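Local coordinates for protein glycerol dehydratase (PDB 1R8W) that probably acts as a lyase of the glycyl radical enzyme family, dehydrating glycerol, at residues 29-34 against 84-89; 23-28 against 79-84; 50-55 against 208-213; 163-168 against 524-529; 203-208 against 528-533. All coordinates share one frame; numbering follows the deposited sequence.

Interaction 1. Residues 29-34 against 84-89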
# COMPACT_ATOMS: atom_id res chain seq x y z
N SER A 29 6.93 23.98 18.26
CA SER A 29 7.55 22.72 17.83
C SER A 29 7.14 21.41 18.51
O SER A 29 7.57 20.34 18.08
CB SER A 29 9.07 22.85 17.94
OG SER A 29 9.43 23.18 19.27
N GLU A 30 6.33 21.49 19.55
CA GLU A 30 5.92 20.28 20.26
C GLU A 30 5.39 19.14 19.39
O GLU A 30 5.94 18.04 19.42
CB GLU A 30 4.89 20.63 21.34
CG GLU A 30 5.48 21.24 22.62
CD GLU A 30 6.16 22.59 22.41
OE1 GLU A 30 5.59 23.44 21.69
OE2 GLU A 30 7.24 22.80 22.98
N ARG A 31 4.33 19.38 18.62
CA ARG A 31 3.77 18.32 17.79
C ARG A 31 4.78 17.71 16.82
O ARG A 31 4.82 16.49 16.66
CB ARG A 31 2.57 18.81 16.99
CG ARG A 31 1.93 17.71 16.14
CD ARG A 31 0.80 18.22 15.27
NE ARG A 31 0.15 17.14 14.53
CZ ARG A 31 0.69 16.46 13.52
NH1 ARG A 31 1.92 16.75 13.10
NH2 ARG A 31 0.01 15.49 12.93
N ALA A 32 5.58 18.55 16.17
CA ALA A 32 6.57 18.06 15.22
C ALA A 32 7.54 17.09 15.89
O ALA A 32 7.87 16.05 15.34
CB ALA A 32 7.33 19.23 14.61
N ILE A 33 7.99 17.45 17.09
CA ILE A 33 8.91 16.59 17.83
C ILE A 33 8.22 15.28 18.21
O ILE A 33 8.77 14.19 18.01
CB ILE A 33 9.44 17.29 19.12
CG1 ILE A 33 10.67 18.14 18.80
CG2 ILE A 33 9.83 16.26 20.16
CD1 ILE A 33 10.42 19.24 17.80
N LEU A 34 7.02 15.38 18.76
CA LEU A 34 6.28 14.20 19.19
C LEU A 34 5.95 13.19 18.09
O LEU A 34 6.17 11.99 18.27
CB LEU A 34 5.00 14.63 19.91
CG LEU A 34 5.24 15.37 21.22
CD1 LEU A 34 3.90 15.77 21.83
CD2 LEU A 34 6.02 14.47 22.18
N GLN A 84 1.04 24.78 14.96
CA GLN A 84 1.83 23.60 15.26
C GLN A 84 2.43 23.22 13.90
O GLN A 84 2.09 23.85 12.89
CB GLN A 84 0.89 22.52 15.79
CG GLN A 84 1.40 21.63 16.90
CD GLN A 84 2.10 22.36 18.02
OE1 GLN A 84 3.32 22.52 18.01
NE2 GLN A 84 1.34 22.82 19.01
N VAL A 85 3.31 22.23 13.84
CA VAL A 85 3.93 21.83 12.57
C VAL A 85 3.54 20.41 12.15
O VAL A 85 3.36 19.54 12.99
CB VAL A 85 5.47 21.94 12.65
CG1 VAL A 85 6.10 21.31 11.42
CG2 VAL A 85 5.87 23.40 12.75
N PHE A 86 3.41 20.19 10.84
CA PHE A 86 3.02 18.88 10.32
C PHE A 86 4.00 18.37 9.27
O PHE A 86 3.72 18.39 8.07
CB PHE A 86 1.61 18.95 9.73
CG PHE A 86 0.56 19.31 10.74
CD1 PHE A 86 0.52 20.59 11.30
CD2 PHE A 86 -0.39 18.38 11.15
CE1 PHE A 86 -0.43 20.92 12.24
CE2 PHE A 86 -1.34 18.70 12.10
CZ PHE A 86 -1.37 19.98 12.65
N PRO A 87 5.15 17.85 9.73
CA PRO A 87 6.26 17.30 8.95
C PRO A 87 5.87 16.18 8.00
O PRO A 87 6.51 16.00 6.96
CB PRO A 87 7.22 16.76 10.01
CG PRO A 87 6.81 17.45 11.26
CD PRO A 87 5.33 17.53 11.16
N GLU A 88 4.84 15.43 8.37
CA GLU A 88 4.39 14.29 7.57
C GLU A 88 3.91 14.60 6.16
O GLU A 88 3.89 13.72 5.30
CB GLU A 88 3.30 13.50 8.32
CG GLU A 88 1.99 14.25 8.53
CD GLU A 88 1.87 14.86 9.91
OE1 GLU A 88 0.86 14.58 10.61
OE2 GLU A 88 2.77 15.63 10.31
N PHE A 89 3.52 15.84 5.92
CA PHE A 89 3.03 16.24 4.60
C PHE A 89 4.13 16.86 3.75
O PHE A 89 4.36 16.46 2.61
CB PHE A 89 1.84 17.18 4.77
CG PHE A 89 0.71 16.58 5.53
CD1 PHE A 89 0.25 17.16 6.71
CD2 PHE A 89 0.11 15.39 5.09
CE1 PHE A 89 -0.79 16.58 7.45
CE2 PHE A 89 -0.92 14.80 5.82
CZ PHE A 89 -1.38 15.39 7.00
O HOH W 1 2.91 23.55 21.70
O HOH W 2 4.83 21.47 16.19
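Arg31 reaches from the first turn of helix 30-41 across the loop 84-89 and meets Glu88 end-on. Its NH2 donates to Glu88 OE1 at 2.6 Å and its NH1 to Glu88 OE2 at 3.1 Å, each oxygen using its syn lone pair, and guanidinium and carboxylate are nearly coplanar. NH1 also donates to Val85 O at 3.1 Å, a bond that leaves the guanidinium plane by 26° but falls on a lone pair of the carbonyl. Phe86 lies flat against one face of the guanidinium, the centres 3.8 Å apart and the planes at 25°, while Arg31 CD rests over the rim of the same ring. An extended chain, with CG anti to the backbone N (chi1 -178°), carries the charged group this far. Beside it, Ala32 CB packs on Val85 CB and Pro87 CG, both at 3.8 Å. Toward the start of the helix, the Gln84 side chain offers OE1 to Arg31 N in a weak bond of 3.4 Å, and a water links this oxygen to Ala32 N and Val85 N; Gln84 NE2 is held by Leu76 O. Further out, Arg51 forms a salt bridge to Glu88 OE1 that helps position the carboxylate, and Arg31 NE donates to Ile276 O, helping hold the guanidinium. The pattern is that of a buried bidentate arginine-carboxylate pair with a cation-pi stack, pinning a loop to a helix start.

Interaction 2. Residues 23-28 against 79-84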
# COMPACT_ATOMS: atom_id res chain seq x y z
N ALA A 23 -2.19 38.50 20.68
CA ALA A 23 -1.23 37.42 20.50
C ALA A 23 -0.36 37.71 19.29
O ALA A 23 -0.74 38.48 18.41
CB ALA A 23 -1.95 36.09 20.31
N LYS A 24 0.82 37.10 19.26
CA LYS A 24 1.72 37.27 18.13
C LYS A 24 1.92 35.88 17.56
O LYS A 24 2.74 35.11 18.06
CB LYS A 24 3.05 37.87 18.59
CG LYS A 24 2.90 39.27 19.16
CD LYS A 24 4.24 39.96 19.34
CE LYS A 24 4.05 41.40 19.84
NZ LYS A 24 5.33 42.18 19.91
N PRO A 25 1.17 35.54 16.50
CA PRO A 25 1.24 34.23 15.83
C PRO A 25 2.65 33.69 15.73
O PRO A 25 3.56 34.38 15.29
CB PRO A 25 0.62 34.51 14.47
CG PRO A 25 -0.43 35.51 14.80
CD PRO A 25 0.33 36.46 15.71
N CYS A 26 2.84 32.44 16.15
CA CYS A 26 4.16 31.84 16.09
C CYS A 26 4.07 30.38 15.73
O CYS A 26 3.01 29.77 15.78
CB CYS A 26 4.87 32.00 17.43
SG CYS A 26 4.20 30.97 18.75
N VAL A 27 5.22 29.82 15.37
CA VAL A 27 5.32 28.41 15.02
C VAL A 27 5.91 27.65 16.21
O VAL A 27 7.06 27.89 16.59
CB VAL A 27 6.23 28.22 13.80
CG1 VAL A 27 6.39 26.75 13.48
CG2 VAL A 27 5.66 28.97 12.61
N GLU A 28 5.13 26.77 16.81
CA GLU A 28 5.61 26.00 17.95
C GLU A 28 6.13 24.66 17.45
O GLU A 28 5.80 24.24 16.34
CB GLU A 28 4.50 25.84 18.99
CG GLU A 28 3.86 27.17 19.35
CD GLU A 28 3.10 27.15 20.66
OE1 GLU A 28 2.60 26.07 21.04
OE2 GLU A 28 2.99 28.22 21.30
N GLU A 79 0.93 29.66 22.74
CA GLU A 79 0.69 31.05 22.36
C GLU A 79 -0.63 31.04 21.58
O GLU A 79 -0.83 30.19 20.71
CB GLU A 79 1.83 31.57 21.48
CG GLU A 79 1.72 33.03 21.01
CD GLU A 79 1.78 34.05 22.15
OE1 GLU A 79 2.43 33.76 23.17
OE2 GLU A 79 1.19 35.14 22.01
N PRO A 80 -1.54 31.98 21.88
CA PRO A 80 -2.82 32.01 21.16
C PRO A 80 -2.66 32.26 19.66
O PRO A 80 -1.64 32.79 19.22
CB PRO A 80 -3.58 33.15 21.83
CG PRO A 80 -2.99 33.19 23.21
CD PRO A 80 -1.52 33.00 22.94
N ARG A 81 -3.65 31.84 18.89
CA ARG A 81 -3.65 32.06 17.46
C ARG A 81 -2.33 31.68 16.79
O ARG A 81 -1.88 32.37 15.87
CB ARG A 81 -3.95 33.54 17.20
CG ARG A 81 -4.48 33.86 15.82
CD ARG A 81 -4.67 35.36 15.65
NE ARG A 81 -5.38 35.67 14.42
CZ ARG A 81 -5.47 36.88 13.89
NH1 ARG A 81 -4.89 37.91 14.48
NH2 ARG A 81 -6.15 37.07 12.76
N SER A 82 -1.71 30.60 17.24
CA SER A 82 -0.44 30.16 16.67
C SER A 82 -0.56 28.82 15.96
O SER A 82 -1.64 28.22 15.93
CB SER A 82 0.63 30.11 17.76
OG SER A 82 0.82 31.40 18.31
N SER A 83 0.54 28.35 15.39
CA SER A 83 0.51 27.09 14.64
C SER A 83 1.51 26.01 15.04
O SER A 83 2.66 26.28 15.38
CB SER A 83 0.67 27.39 13.15
OG SER A 83 0.76 26.20 12.39
N GLN A 84 1.04 24.78 14.96
CA GLN A 84 1.83 23.60 15.26
C GLN A 84 2.43 23.22 13.90
O GLN A 84 2.09 23.85 12.89
CB GLN A 84 0.89 22.52 15.79
CG GLN A 84 1.40 21.63 16.90
CD GLN A 84 2.10 22.36 18.02
OE1 GLN A 84 3.32 22.52 18.01
NE2 GLN A 84 1.34 22.82 19.01
O HOH W 3 -3.03 38.24 16.69
O HOH W 2 4.83 21.47 16.19
O HOH W 1 2.91 23.55 21.70
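Glu28 and Glu79 have the most surface buried here, and they meet through the backbone of one and the carboxylate of the other. Glu79 N donates to Glu28 OE2 at 2.9 Å in a nearly straight bond, arriving on the syn side but 27° out of the carboxylate plane. The Glu28 chain runs extended beyond CG to reach it, and its other oxygen, OE1, accepts from Lys78 N and from a water shared with Gln84 NE2, which also donates to Leu76 O. The successive amides of Lys78 and Glu79 thus converge on one carboxylate, which probably favours its charged form. The two glutamate side chains cross at about a right angle, their carboxylate planes inclined at 66°. Glu79 CG lies opposite the backbone N and the chain then bends at chi2 (65°), swinging OE2 toward Lys24 N for a weak bond of 3.4 Å. Next to Glu28 the two loops pair as a single parallel beta bridge of Val27 with Ser83, in which Ser83 N donates to Cys26 O and Glu28 N to Ser83 O, each at 2.9 Å; one isolated bridge thus joins two otherwise irregular segments. Ser82 extends the pairing with its side chain, OG accepting from Cys26 N at 3.1 Å and donating to Pro80 O from above that carbonyl's plane. At the far end Ala23, third in buried surface, sets CB against Pro80 CB at 3.7 Å. A water joins Ala23 O to Arg81 NH1, whose protein partner is Gln767, beyond the two loops.

Interaction 3. Residues 50-55 against 208-213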
# COMPACT_ATOMS: atom_id res chain seq x y z
N ARG A 50 0.57 3.36 12.37
CA ARG A 50 1.55 4.40 12.65
C ARG A 50 0.83 5.71 12.95
O ARG A 50 1.21 6.45 13.85
CB ARG A 50 2.47 4.58 11.44
CG ARG A 50 3.28 3.35 11.11
CD ARG A 50 4.76 3.65 11.24
NE ARG A 50 5.33 4.16 10.00
CZ ARG A 50 6.53 4.70 9.90
NH1 ARG A 50 7.30 4.82 10.97
NH2 ARG A 50 6.98 5.10 8.72
N ARG A 51 -0.21 6.00 12.18
CA ARG A 51 -0.99 7.21 12.36
C ARG A 51 -1.78 7.18 13.68
O ARG A 51 -1.93 8.20 14.35
CB ARG A 51 -1.95 7.41 11.18
CG ARG A 51 -1.27 7.72 9.85
CD ARG A 51 -0.50 9.03 9.90
NE ARG A 51 -1.31 10.10 10.49
CZ ARG A 51 -0.97 11.39 10.51
NH1 ARG A 51 0.17 11.79 9.95
NH2 ARG A 51 -1.77 12.27 11.08
N ALA A 52 -2.28 6.00 14.05
CA ALA A 52 -3.05 5.87 15.28
C ALA A 52 -2.12 6.05 16.47
O ALA A 52 -2.41 6.81 17.39
CB ALA A 52 -3.72 4.51 15.33
N LEU A 53 -0.99 5.35 16.44
CA LEU A 53 -0.00 5.42 17.52
C LEU A 53 0.60 6.82 17.65
O LEU A 53 0.91 7.26 18.75
CB LEU A 53 1.11 4.40 17.27
CG LEU A 53 1.04 3.01 17.94
CD1 LEU A 53 -0.35 2.69 18.41
CD2 LEU A 53 1.54 1.98 16.95
N ALA A 54 0.77 7.51 16.52
CA ALA A 54 1.34 8.85 16.53
C ALA A 54 0.37 9.83 17.20
O ALA A 54 0.79 10.68 17.98
CB ALA A 54 1.62 9.31 15.11
N LEU A 55 -0.91 9.69 16.90
CA LEU A 55 -1.92 10.56 17.49
C LEU A 55 -1.94 10.32 18.99
O LEU A 55 -2.08 11.25 19.79
CB LEU A 55 -3.29 10.28 16.88
CG LEU A 55 -4.45 11.15 17.38
CD1 LEU A 55 -4.12 12.61 17.13
CD2 LEU A 55 -5.72 10.78 16.66
N VAL A 208 -8.80 2.77 14.97
CA VAL A 208 -9.88 3.66 15.38
C VAL A 208 -9.99 3.61 16.91
O VAL A 208 -10.09 4.65 17.56
CB VAL A 208 -11.22 3.24 14.74
CG1 VAL A 208 -12.36 4.00 15.36
CG2 VAL A 208 -11.17 3.51 13.25
N ILE A 209 -9.95 2.40 17.47
CA ILE A 209 -10.04 2.20 18.91
C ILE A 209 -8.93 2.97 19.63
O ILE A 209 -9.20 3.74 20.56
CB ILE A 209 -9.89 0.70 19.29
CG1 ILE A 209 -10.92 -0.16 18.56
CG2 ILE A 209 -10.04 0.54 20.81
CD1 ILE A 209 -12.34 0.02 19.03
N ILE A 210 -7.69 2.76 19.21
CA ILE A 210 -6.55 3.43 19.81
C ILE A 210 -6.71 4.94 19.77
O ILE A 210 -6.44 5.62 20.75
CB ILE A 210 -5.24 3.06 19.10
CG1 ILE A 210 -4.97 1.57 19.28
CG2 ILE A 210 -4.09 3.90 19.64
CD1 ILE A 210 -3.74 1.07 18.55
N SER A 211 -7.17 5.46 18.63
CA SER A 211 -7.36 6.90 18.47
C SER A 211 -8.42 7.48 19.41
O SER A 211 -8.19 8.50 20.06
CB SER A 211 -7.72 7.23 17.03
OG SER A 211 -6.65 6.89 16.17
N CYS A 212 -9.59 6.85 19.47
CA CYS A 212 -10.64 7.36 20.35
C CYS A 212 -10.23 7.23 21.80
O CYS A 212 -10.65 8.02 22.65
CB CYS A 212 -11.94 6.61 20.09
SG CYS A 212 -12.64 6.99 18.47
N GLU A 213 -9.40 6.23 22.08
CA GLU A 213 -8.93 6.02 23.43
C GLU A 213 -7.98 7.15 23.78
O GLU A 213 -8.02 7.70 24.88
CB GLU A 213 -8.23 4.66 23.53
CG GLU A 213 -8.86 3.74 24.56
CD GLU A 213 -8.67 2.26 24.24
OE1 GLU A 213 -7.52 1.86 23.94
OE2 GLU A 213 -9.67 1.51 24.29
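Ile210 lays its CD1 methyl against Leu53 CD1 at 3.8 Å, the two side chains meeting at a slant, while its CG2 branch turns to the backbone of the opposite helix and sits 4.0 Å from Ala52 O. With CG1 placed anti to the carbonyl carbon (chi1 -64°), CD1 of Ile210 meets Leu53 alone, and CG2 sits between Leu53 CD1 and Ala52 O. Ala52 is the small residue at the middle of the contact: its CA comes 5.5 Å from that of Ser211, and Ser211 OG lies alongside it, 3.8 Å from Ala52 CA. This hydroxyl is bonded within its own helix, to Ser207 O, so its contact with Ala52 is packing alone. About one turn further along helix 47-61, Leu55 touches the same OG with CD2 at 4.0 Å and lies close to Ser211 CB. Small residues at the centre allow the axes of the two short segments to come within 8.5 Å at an angle of 12°, so the two segments run almost parallel. Helix 47-61 turns another side, through Ala54, to helix 30-41, and helix 197-230 rests on helix 169-191 through Ile209 and Cys212; the short helix 520-523 packs against both partners, with Phe521 touching Leu55 and Ser211.

Interaction 4. Residues 163-168 against 524-529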
# COMPACT_ATOMS: atom_id res chain seq x y z
N GLY A 163 -8.49 17.80 5.03
CA GLY A 163 -9.54 18.51 5.73
C GLY A 163 -10.75 18.68 4.84
O GLY A 163 -11.19 17.72 4.22
N HIS A 164 -11.29 19.90 4.78
CA HIS A 164 -12.46 20.19 3.95
C HIS A 164 -13.53 19.14 4.20
O HIS A 164 -13.97 18.45 3.28
CB HIS A 164 -12.06 20.23 2.47
CG HIS A 164 -11.18 21.39 2.12
ND1 HIS A 164 -9.93 21.57 2.67
CD2 HIS A 164 -11.41 22.48 1.35
CE1 HIS A 164 -9.43 22.72 2.25
NE2 HIS A 164 -10.31 23.29 1.45
N VAL A 165 -13.95 19.04 5.45
CA VAL A 165 -14.94 18.07 5.85
C VAL A 165 -15.73 18.55 7.05
O VAL A 165 -15.26 19.35 7.85
CB VAL A 165 -14.25 16.72 6.23
CG1 VAL A 165 -13.17 16.98 7.25
CG2 VAL A 165 -15.27 15.75 6.81
N SER A 166 -16.96 18.06 7.14
CA SER A 166 -17.82 18.36 8.26
C SER A 166 -18.15 16.98 8.81
O SER A 166 -18.91 16.22 8.22
CB SER A 166 -19.08 19.09 7.82
OG SER A 166 -19.87 19.43 8.94
N VAL A 167 -17.51 16.68 9.93
CA VAL A 167 -17.65 15.41 10.63
C VAL A 167 -19.06 15.25 11.19
O VAL A 167 -19.82 16.22 11.23
CB VAL A 167 -16.57 15.36 11.75
CG1 VAL A 167 -17.16 14.90 13.07
CG2 VAL A 167 -15.42 14.49 11.31
N ASP A 168 -19.42 14.04 11.59
CA ASP A 168 -20.75 13.83 12.16
C ASP A 168 -20.73 14.20 13.65
O ASP A 168 -20.83 13.33 14.52
CB ASP A 168 -21.18 12.37 12.01
CG ASP A 168 -22.66 12.18 12.29
OD1 ASP A 168 -23.26 13.03 12.99
OD2 ASP A 168 -23.22 11.17 11.83
N SER A 524 -13.29 7.84 11.68
CA SER A 524 -14.24 7.25 12.63
C SER A 524 -15.54 8.03 12.75
O SER A 524 -16.55 7.49 13.21
CB SER A 524 -13.59 7.11 14.01
OG SER A 524 -13.42 8.36 14.65
N MET A 525 -15.54 9.29 12.33
CA MET A 525 -16.74 10.12 12.44
C MET A 525 -17.46 10.41 11.12
O MET A 525 -18.34 11.27 11.06
CB MET A 525 -16.39 11.42 13.16
CG MET A 525 -15.84 11.18 14.56
SD MET A 525 -15.24 12.66 15.37
CE MET A 525 -13.67 12.86 14.57
N VAL A 526 -17.09 9.69 10.07
CA VAL A 526 -17.71 9.87 8.77
C VAL A 526 -18.29 8.54 8.31
O VAL A 526 -17.60 7.52 8.28
CB VAL A 526 -16.70 10.40 7.75
CG1 VAL A 526 -17.39 10.62 6.41
CG2 VAL A 526 -16.09 11.69 8.26
N ASP A 527 -19.57 8.56 7.94
CA ASP A 527 -20.27 7.35 7.55
C ASP A 527 -19.71 6.46 6.49
O ASP A 527 -19.25 6.91 5.43
CB ASP A 527 -21.73 7.65 7.21
CG ASP A 527 -22.65 7.38 8.38
OD1 ASP A 527 -23.87 7.65 8.25
OD2 ASP A 527 -22.16 6.89 9.42
N ASN A 528 -19.79 5.18 6.84
CA ASN A 528 -19.37 4.02 6.09
C ASN A 528 -17.95 3.58 6.41
O ASN A 528 -17.59 2.42 6.16
CB ASN A 528 -19.56 4.27 4.60
CG ASN A 528 -21.03 4.20 4.20
OD1 ASN A 528 -21.91 4.46 5.02
ND2 ASN A 528 -21.29 3.87 2.94
N CYS A 529 -17.15 4.46 7.00
CA CYS A 529 -15.78 4.09 7.34
C CYS A 529 -15.68 2.91 8.32
O CYS A 529 -15.01 1.92 8.03
CB CYS A 529 -15.01 5.29 7.89
SG CYS A 529 -14.54 6.49 6.62
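Val167 and Met525 form the dense part of this contact. Both methyls of Val167 straddle Met525 CB, CG1 at 3.6 Å and CG2 only slightly further. The methionine then continues past them, its sulfur SD 3.7 Å from Val167 CG1 and its CE near Val167 CG2. A bend at chi3 (-78°) folds the terminal methyl back, which keeps the end of the chain beside the valine. Next to this pair, Asp168 N donates to Met525 O at 3.0 Å; the donor is tilted 20° from the carbonyl plane, and this is the single backbone hydrogen bond between the two segments. Packing then thins toward Val526. Its CG2 lies 4.2 Å from Val167 CG2 and 4.4 Å from Val165 CG2, so Val526 meets the other two valines only through CG2 methyls, at longer distances. The other margin is polar and partly exposed: Asp168 and Asp527 hold their carboxylates near one another without touching, an approach of like charges that would be mildly unfavourable. Asp168 stands at the N-cap of helix 169-191, and its OD1 accepts from Lys171 N. From Val526 the chain enters a type II turn that leads into helix 529-532. Two helices border the apolar part: helix 260-277 meets Val167 and Met525 through Ile274, and helix 520-523 reaches Val165 and Val167 through Leu522, while Ser524 touches helix 197-230.

Interaction 5. Residues 203-208 against 528-533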
# COMPACT_ATOMS: atom_id res chain seq x y z
N LYS A 203 -6.88 -4.01 11.20
CA LYS A 203 -5.88 -3.01 11.55
C LYS A 203 -6.52 -1.63 11.58
O LYS A 203 -6.22 -0.82 12.47
CB LYS A 203 -4.73 -3.05 10.54
CG LYS A 203 -3.98 -4.37 10.56
CD LYS A 203 -3.54 -4.72 11.99
CE LYS A 203 -3.42 -6.23 12.19
NZ LYS A 203 -2.98 -6.56 13.57
N PHE A 204 -7.41 -1.36 10.64
CA PHE A 204 -8.08 -0.08 10.60
C PHE A 204 -8.95 0.12 11.84
O PHE A 204 -8.87 1.14 12.52
CB PHE A 204 -8.96 0.05 9.34
CG PHE A 204 -9.82 1.28 9.34
CD1 PHE A 204 -9.25 2.54 9.17
CD2 PHE A 204 -11.19 1.19 9.58
CE1 PHE A 204 -10.03 3.70 9.26
CE2 PHE A 204 -11.97 2.34 9.67
CZ PHE A 204 -11.39 3.60 9.51
N LEU A 205 -9.80 -0.87 12.12
CA LEU A 205 -10.68 -0.78 13.28
C LEU A 205 -9.91 -0.64 14.59
O LEU A 205 -10.32 0.12 15.46
CB LEU A 205 -11.62 -1.98 13.31
CG LEU A 205 -12.60 -2.02 12.13
CD1 LEU A 205 -13.35 -3.33 12.09
CD2 LEU A 205 -13.56 -0.85 12.25
N ASN A 206 -8.81 -1.37 14.73
CA ASN A 206 -7.99 -1.28 15.94
C ASN A 206 -7.41 0.13 16.02
O ASN A 206 -7.25 0.69 17.10
CB ASN A 206 -6.84 -2.29 15.92
CG ASN A 206 -7.29 -3.70 16.25
OD1 ASN A 206 -6.60 -4.67 15.93
ND2 ASN A 206 -8.45 -3.83 16.89
N SER A 207 -7.07 0.69 14.86
CA SER A 207 -6.51 2.03 14.81
C SER A 207 -7.54 3.04 15.27
O SER A 207 -7.21 4.05 15.90
CB SER A 207 -6.04 2.36 13.39
OG SER A 207 -4.91 1.57 13.03
N VAL A 208 -8.80 2.77 14.97
CA VAL A 208 -9.88 3.66 15.38
C VAL A 208 -9.99 3.61 16.91
O VAL A 208 -10.09 4.65 17.56
CB VAL A 208 -11.22 3.24 14.74
CG1 VAL A 208 -12.36 4.00 15.36
CG2 VAL A 208 -11.17 3.51 13.25
N ASN A 528 -19.79 5.18 6.84
CA ASN A 528 -19.37 4.02 6.09
C ASN A 528 -17.95 3.58 6.41
O ASN A 528 -17.59 2.42 6.16
CB ASN A 528 -19.56 4.27 4.60
CG ASN A 528 -21.03 4.20 4.20
OD1 ASN A 528 -21.91 4.46 5.02
ND2 ASN A 528 -21.29 3.87 2.94
N CYS A 529 -17.15 4.46 7.00
CA CYS A 529 -15.78 4.09 7.34
C CYS A 529 -15.68 2.91 8.32
O CYS A 529 -15.01 1.92 8.03
CB CYS A 529 -15.01 5.29 7.89
SG CYS A 529 -14.54 6.49 6.62
N ILE A 530 -16.35 3.01 9.47
CA ILE A 530 -16.32 1.92 10.44
C ILE A 530 -16.99 0.70 9.82
O ILE A 530 -16.51 -0.42 9.95
CB ILE A 530 -17.07 2.27 11.75
CG1 ILE A 530 -16.50 3.54 12.39
CG2 ILE A 530 -16.96 1.11 12.72
CD1 ILE A 530 -15.12 3.38 12.96
N GLY A 531 -18.11 0.93 9.14
CA GLY A 531 -18.86 -0.14 8.52
C GLY A 531 -18.14 -0.86 7.39
O GLY A 531 -18.34 -2.05 7.20
N LYS A 532 -17.32 -0.14 6.64
CA LYS A 532 -16.58 -0.74 5.54
C LYS A 532 -15.17 -1.13 5.95
O LYS A 532 -14.50 -1.86 5.22
CB LYS A 532 -16.49 0.22 4.35
CG LYS A 532 -17.80 0.56 3.67
CD LYS A 532 -17.54 1.52 2.50
CE LYS A 532 -18.81 2.17 1.95
NZ LYS A 532 -18.49 3.30 1.03
N GLY A 533 -14.73 -0.65 7.10
CA GLY A 533 -13.39 -0.96 7.57
C GLY A 533 -12.33 -0.29 6.71
O GLY A 533 -11.23 -0.81 6.54
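Phe204 is the main bump of this contact, and the hollow that takes it is formed by the backbone at the end of helix 529-532. Its ring pushes between Cys529 and Gly533: CD2 comes 3.4 Å from Gly533 C and CE2 lies 3.5 Å from Cys529 O, both approached obliquely, while Ile530 CA sits at the ring edge. Placing CG anti to the backbone N (chi1 172°) sends the ring outward from helix 197-230 to this spot. Gly533 is the C' residue of a Schellman motif closing the short helix; its positive phi by itself favours glycine, and the ring packs on the turn it forms. The second bump comes from the other side. Ile530 extends CD1 into the fork of Val208, 3.7 Å from CG1 and 4.0 Å from CG2, and turns its CG2 branch to Leu205 CD2 at 4.0 Å. Leu205 CD2 in turn lies against Ile530 O at 3.8 Å, so Ile530 is flanked by two residues of the longer helix. Within that helix, Val208 CG2 lies over one face of the Phe204 ring, 3.7 Å above its plane and offset toward the rim, and probably restricts its rotation. Every side chain that touches is buried, and the cross-contacts are apolar or carbon-to-carbonyl; cohesion between these two segments therefore probably rests mainly on shape fit and the hydrophobic effect.

In the fold
From the N terminus, the loop 23-28 and the start of helix 30-41 pair in turn with 79-84 and 84-89, so interactions 2 and 1 close loops of about fifty residues that cross, sharing Gln84 and two waters. Helix 47-61 lies within both loops and leaves them through interaction 3, which crosses both and carries the chain's N-terminal part to helix 197-230; Arg51 joins it to interaction 1 at Glu88. Interactions 4 and 5 close much longer loops that end on the same region, 524-533, and share Asn528 and Cys529. Interaction 3 crosses each of these, sharing Val208 with interaction 5. Together they tie the N-terminal helices, the loop 163-168, helix 197-230 and the segment after helix 520-523.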